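Local structure of sialidase domain-containing protein (Dyadobacter fermentans, 5HX0) at the interface of chains A and B. The protein is of unknown function but contains sialidase-type BNR repeats, which suggests a beta-propeller protein that may bind or process carbohydrate. Coordinates in Å, arbitrary orientation; residue numbers count along the deposited sequence, not the author numbering. Chains: chain A/B, Uncharacterized protein Dfer_1899.

Contact 1: the interface of chains A and B. Residues chain A 55-56, 79, 83-84, 95; chain B 120-121, 200.
B:Phe121 pushes the tip of its ring against A:Phe56, and the two side chains run at about a right angle while their ring planes stay within some 19° of parallel. CZ of B:Phe121 lies 3.5 Å from CZ of A:Phe56, over the plane but outside the rim, so the near-parallel faces hardly overlap. The torsion of B:Phe121 sets CG anti to its own carbonyl carbon (chi1 -59°), which sends the ring away from its loop and into chain A. There A:Lys55 brings its backbone oxygen to the ring edge, in plane, and A:Pro79 slides past CD1 in the opposite direction. The faces of the ring are braced from within chain B: the selenium of B:Met200, a selenomethionine, sits 3.8 Å above one face towards the rim, and CB of B:Pro120 lies over the opposite one. That same CB touches A:Phe56, 3.6 Å from CE1, so proline and phenylalanine together engage one aromatic rim.

Further along, B:Met200 lies beside A:Phe84 and points the same way, with its CG 3.8 Å from CE1 of the ring. A bend at chi3 (-122°) turns its methyl CE back onto B:Phe121, 3.7 Å from CG, so selenium and methyl together back this side of the ring. CG2 of A:Val83 lies 3.8 Å above the centre of the A:Phe84 ring and would help to hold it.

Direct polar pairing is absent here, and water supplies it at both ends. One water joins the backbone oxygens of A:Asn95 and B:Pro120; the latter also faces CG of A:Pro79. Another lies 2.8 Å from A:Val83 O and also bridges to B:Met200 O. This largely apolar patch, hiding 295 Å² of surface, fits the 120-121 loop and the loop carrying B:Met200 of one BNR-type subunit to the strand ends and 3-10 helix 81-84 of the other, and may thereby support a two-fold dimer.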
loop_
_atom_site.group_PDB
_atom_site.type_symbol
_atom_site.label_atom_id
_atom_site.label_comp_id
_atom_site.label_asym_id
_atom_site.label_seq_id
_atom_site.Cartn_x
_atom_site.Cartn_y
_atom_site.Cartn_z
ATOM N N LYS A 55 6.652 6.414 14.849
ATOM C CA LYS A 55 5.319 5.983 14.450
ATOM C C LYS A 55 5.309 4.623 13.755
ATOM O O LYS A 55 4.223 4.123 13.454
ATOM C CB LYS A 55 4.686 7.035 13.527
ATOM C CG LYS A 55 4.463 8.384 14.224
ATOM C CD LYS A 55 3.647 9.309 13.324
ATOM C CE LYS A 55 3.659 10.761 13.823
ATOM N NZ LYS A 55 3.567 10.859 15.310
ATOM N N PHE A 56 6.476 4.019 13.492
ATOM C CA PHE A 56 6.575 2.856 12.620
ATOM C C PHE A 56 7.379 1.742 13.273
ATOM O O PHE A 56 8.337 1.978 14.009
ATOM C CB PHE A 56 7.241 3.206 11.253
ATOM C CG PHE A 56 6.368 4.057 10.371
ATOM C CD1 PHE A 56 5.176 3.545 9.871
ATOM C CD2 PHE A 56 6.716 5.366 10.058
ATOM C CE1 PHE A 56 4.333 4.323 9.046
ATOM C CE2 PHE A 56 5.885 6.152 9.239
ATOM C CZ PHE A 56 4.683 5.618 8.731
ATOM N N PRO A 79 2.659 0.254 10.894
ATOM C CA PRO A 79 2.430 1.126 12.048
ATOM C C PRO A 79 2.995 0.508 13.312
ATOM O O PRO A 79 2.875 -0.698 13.535
ATOM C CB PRO A 79 0.899 1.240 12.117
ATOM C CG PRO A 79 0.435 0.999 10.715
ATOM C CD PRO A 79 1.411 -0.021 10.144
ATOM N N VAL A 83 0.607 4.071 18.071
ATOM C CA VAL A 83 -0.092 5.239 17.518
ATOM C C VAL A 83 -1.615 5.101 17.619
ATOM O O VAL A 83 -2.337 6.102 17.528
ATOM C CB VAL A 83 0.286 5.533 16.051
ATOM C CG1 VAL A 83 1.804 5.721 15.876
ATOM C CG2 VAL A 83 -0.328 4.464 15.078
ATOM N N PHE A 84 -2.126 3.882 17.763
ATOM C CA PHE A 84 -3.551 3.650 17.967
ATOM C C PHE A 84 -3.904 3.421 19.431
ATOM O O PHE A 84 -4.998 2.919 19.724
ATOM C CB PHE A 84 -4.011 2.447 17.153
ATOM C CG PHE A 84 -3.805 2.596 15.672
ATOM C CD1 PHE A 84 -4.296 3.708 14.992
ATOM C CD2 PHE A 84 -3.118 1.619 14.960
ATOM C CE1 PHE A 84 -4.111 3.842 13.614
ATOM C CE2 PHE A 84 -2.933 1.747 13.587
ATOM C CZ PHE A 84 -3.426 2.858 12.921
ATOM N N ASN A 95 -1.492 -3.332 6.894
ATOM C CA ASN A 95 -0.830 -2.229 6.205
ATOM C C ASN A 95 0.697 -2.291 6.284
ATOM O O ASN A 95 1.347 -1.254 6.151
ATOM C CB ASN A 95 -1.343 -0.899 6.745
ATOM C CG ASN A 95 -2.810 -0.696 6.427
ATOM O OD1 ASN A 95 -3.678 -0.850 7.293
ATOM N ND2 ASN A 95 -3.099 -0.418 5.158
ATOM N N PRO B 120 0.050 4.461 4.955
ATOM C CA PRO B 120 0.708 3.567 5.925
ATOM C C PRO B 120 -0.171 3.184 7.109
ATOM O O PRO B 120 0.140 2.192 7.771
ATOM C CB PRO B 120 1.934 4.374 6.375
ATOM C CG PRO B 120 2.192 5.334 5.244
ATOM C CD PRO B 120 0.835 5.683 4.699
ATOM N N PHE B 121 -1.260 3.912 7.387
ATOM C CA PHE B 121 -2.046 3.679 8.601
ATOM C C PHE B 121 -3.445 3.114 8.341
ATOM O O PHE B 121 -4.229 2.946 9.294
ATOM C CB PHE B 121 -2.127 4.977 9.422
ATOM C CG PHE B 121 -0.772 5.502 9.832
ATOM C CD1 PHE B 121 -0.040 4.859 10.820
ATOM C CD2 PHE B 121 -0.208 6.587 9.187
ATOM C CE1 PHE B 121 1.235 5.320 11.193
ATOM C CE2 PHE B 121 1.054 7.064 9.556
ATOM C CZ PHE B 121 1.771 6.422 10.556
HETATM N N MSE B 200 -6.021 8.073 15.720
HETATM C CA MSE B 200 -4.724 8.258 16.336
HETATM C C MSE B 200 -4.792 9.396 17.341
HETATM O O MSE B 200 -3.775 9.853 17.853
HETATM C CB MSE B 200 -3.659 8.485 15.242
HETATM C CG MSE B 200 -3.942 7.622 13.976
HETATM SE SE MSE B 200 -2.387 7.289 12.787
HETATM C CE MSE B 200 -3.121 8.058 11.189
HETATM O O HOH W 1 2.734 1.022 6.922
HETATM O O HOH W 2 -1.280 8.631 18.083
#

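Contact 2: the interface of chains A and B. Residues chain A 94-95, 97, 119-123; chain B 94-95, 97.
A:Pro94 and B:Asn95 meet in a polar, two-fold loop-to-loop interface between two BNR-repeat, sialidase-like subunits, where reciprocal side-chain to backbone bonds tie the chains of the deposited dimer together. The amide nitrogen ND2 of B:Asn95 donates to A:Pro94 O at 2.9 Å, and A:Asn95 returns the bond to B:Pro94 O. Both are fairly straight at hydrogen (157°), but each donor stands well above the carbonyl plane, by about 45°, and so approaches away from the lone-pair directions. To one side of this pair of bonds the proline rings cross at about a right angle, CB of A:Pro94 3.7 Å from CG of B:Pro94.

Each ND2 also donates to the phenol oxygen of Tyr97 in its own chain, 3.0 Å away for B:Tyr97 OH and nearly in the amide plane. Using both N-H groups in this way fixes the rotation of the amide. The backbone oxygen of B:Asn95 lies 3.4 Å above the plane of the B:Tyr97 ring, over its centre. B:Tyr97 OH in turn donates to A:His119 O at 2.6 Å, extending the chain of bonds across the boundary, and its tip meets that of A:Tyr97. With CG anti to the carbonyl carbon (chi1 -61°), B:Asn95 lays a face of its carboxamide against the backbone of A:Gly122, whose N stands over CG, 3.7 Å from it, and whose CA lies 3.4 Å from OD1. A water joins B:Asn95 O to A:Pro120 O.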
loop_
_atom_site.group_PDB
_atom_site.type_symbol
_atom_site.label_atom_id
_atom_site.label_comp_id
_atom_site.label_asym_id
_atom_site.label_seq_id
_atom_site.Cartn_x
_atom_site.Cartn_y
_atom_site.Cartn_z
ATOM N N PRO A 94 -2.308 -5.536 8.394
ATOM C CA PRO A 94 -2.715 -5.450 6.974
ATOM C C PRO A 94 -1.968 -4.374 6.209
ATOM O O PRO A 94 -1.780 -4.500 4.992
ATOM C CB PRO A 94 -4.222 -5.141 7.048
ATOM C CG PRO A 94 -4.406 -4.467 8.428
ATOM C CD PRO A 94 -3.424 -5.217 9.312
ATOM N N ASN A 95 -1.492 -3.332 6.894
ATOM C CA ASN A 95 -0.830 -2.229 6.205
ATOM C C ASN A 95 0.697 -2.291 6.284
ATOM O O ASN A 95 1.347 -1.254 6.151
ATOM C CB ASN A 95 -1.343 -0.899 6.745
ATOM C CG ASN A 95 -2.810 -0.696 6.427
ATOM O OD1 ASN A 95 -3.678 -0.850 7.293
ATOM N ND2 ASN A 95 -3.099 -0.418 5.158
ATOM N N TYR A 97 3.981 -2.718 4.493
ATOM C CA TYR A 97 4.419 -2.567 3.117
ATOM C C TYR A 97 5.908 -2.849 2.983
ATOM O O TYR A 97 6.667 -2.783 3.946
ATOM C CB TYR A 97 4.145 -1.149 2.597
ATOM C CG TYR A 97 2.697 -0.698 2.719
ATOM C CD1 TYR A 97 1.652 -1.609 2.650
ATOM C CD2 TYR A 97 2.390 0.647 2.902
ATOM C CE1 TYR A 97 0.309 -1.189 2.750
ATOM C CE2 TYR A 97 1.066 1.084 3.006
ATOM C CZ TYR A 97 0.029 0.175 2.931
ATOM O OH TYR A 97 -1.283 0.638 3.043
ATOM N N HIS A 119 0.717 -5.064 -1.062
ATOM C CA HIS A 119 -0.069 -6.170 -1.616
ATOM C C HIS A 119 -1.556 -5.806 -1.586
ATOM O O HIS A 119 -2.045 -5.306 -0.573
ATOM C CB HIS A 119 0.207 -7.430 -0.795
ATOM C CG HIS A 119 -0.188 -8.715 -1.456
ATOM N ND1 HIS A 119 0.046 -8.985 -2.792
ATOM C CD2 HIS A 119 -0.773 -9.824 -0.943
ATOM C CE1 HIS A 119 -0.371 -10.211 -3.063
ATOM N NE2 HIS A 119 -0.870 -10.739 -1.958
ATOM N N PRO A 120 -2.299 -6.013 -2.673
ATOM C CA PRO A 120 -3.737 -5.673 -2.644
ATOM C C PRO A 120 -4.536 -6.479 -1.634
ATOM O O PRO A 120 -5.627 -6.045 -1.234
ATOM C CB PRO A 120 -4.189 -5.969 -4.087
ATOM C CG PRO A 120 -2.926 -5.735 -4.909
ATOM C CD PRO A 120 -1.844 -6.369 -4.026
ATOM N N PHE A 121 -4.040 -7.637 -1.195
ATOM C CA PHE A 121 -4.844 -8.538 -0.377
ATOM C C PHE A 121 -4.373 -8.645 1.062
ATOM O O PHE A 121 -4.931 -9.452 1.806
ATOM C CB PHE A 121 -4.896 -9.933 -1.018
ATOM C CG PHE A 121 -5.398 -9.894 -2.425
ATOM C CD1 PHE A 121 -6.739 -9.703 -2.672
ATOM C CD2 PHE A 121 -4.514 -9.947 -3.491
ATOM C CE1 PHE A 121 -7.210 -9.610 -3.965
ATOM C CE2 PHE A 121 -4.977 -9.859 -4.786
ATOM C CZ PHE A 121 -6.334 -9.685 -5.017
ATOM N N GLY A 122 -3.386 -7.858 1.484
ATOM C CA GLY A 122 -3.027 -7.840 2.893
ATOM C C GLY A 122 -1.628 -7.286 3.125
ATOM O O GLY A 122 -1.087 -6.553 2.292
ATOM N N GLY A 123 -1.062 -7.664 4.290
ATOM C CA GLY A 123 0.242 -7.167 4.716
ATOM C C GLY A 123 1.382 -8.029 4.199
ATOM O O GLY A 123 1.241 -9.246 4.025
ATOM N N PRO B 94 -8.707 -2.158 5.043
ATOM C CA PRO B 94 -7.355 -1.603 5.256
ATOM C C PRO B 94 -6.507 -1.575 3.999
ATOM O O PRO B 94 -5.618 -0.721 3.885
ATOM C CB PRO B 94 -6.744 -2.539 6.310
ATOM C CG PRO B 94 -7.530 -3.872 6.106
ATOM C CD PRO B 94 -8.928 -3.401 5.802
ATOM N N ASN B 95 -6.757 -2.472 3.038
ATOM C CA ASN B 95 -5.957 -2.516 1.826
ATOM C C ASN B 95 -6.617 -1.817 0.637
ATOM O O ASN B 95 -6.287 -2.114 -0.514
ATOM C CB ASN B 95 -5.603 -3.973 1.501
ATOM C CG ASN B 95 -4.783 -4.609 2.614
ATOM O OD1 ASN B 95 -5.306 -5.364 3.440
ATOM N ND2 ASN B 95 -3.502 -4.249 2.682
ATOM N N TYR B 97 -6.513 1.045 -1.822
ATOM C CA TYR B 97 -5.432 1.898 -2.284
ATOM C C TYR B 97 -5.961 2.851 -3.356
ATOM O O TYR B 97 -6.966 2.587 -4.003
ATOM C CB TYR B 97 -4.267 1.081 -2.871
ATOM C CG TYR B 97 -3.667 0.028 -1.949
ATOM C CD1 TYR B 97 -3.641 0.202 -0.569
ATOM C CD2 TYR B 97 -3.120 -1.144 -2.477
ATOM C CE1 TYR B 97 -3.081 -0.770 0.272
ATOM C CE2 TYR B 97 -2.557 -2.108 -1.652
ATOM C CZ TYR B 97 -2.540 -1.921 -0.279
ATOM O OH TYR B 97 -1.985 -2.901 0.536
HETATM O O HOH W 3 -6.391 -3.376 -2.870
#

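The C-alpha centres of contact 1 and contact 2 lie about 13 Å apart, and A:Asn95 belongs to both, its backbone oxygen serving the water of contact 1 and its side-chain amide the direct bonds of contact 2. Positions 120 and 121 also recur, from chain B in contact 1 and from chain A in contact 2, so the same loop of each subunit takes part in both settings once the two-fold symmetry is applied. Apolar packing thus adjoins a hydrogen-bonded patch in one continuous interface. Such complementarity is compatible with a specific dimer, although the structure alone does not establish the oligomeric state in solution.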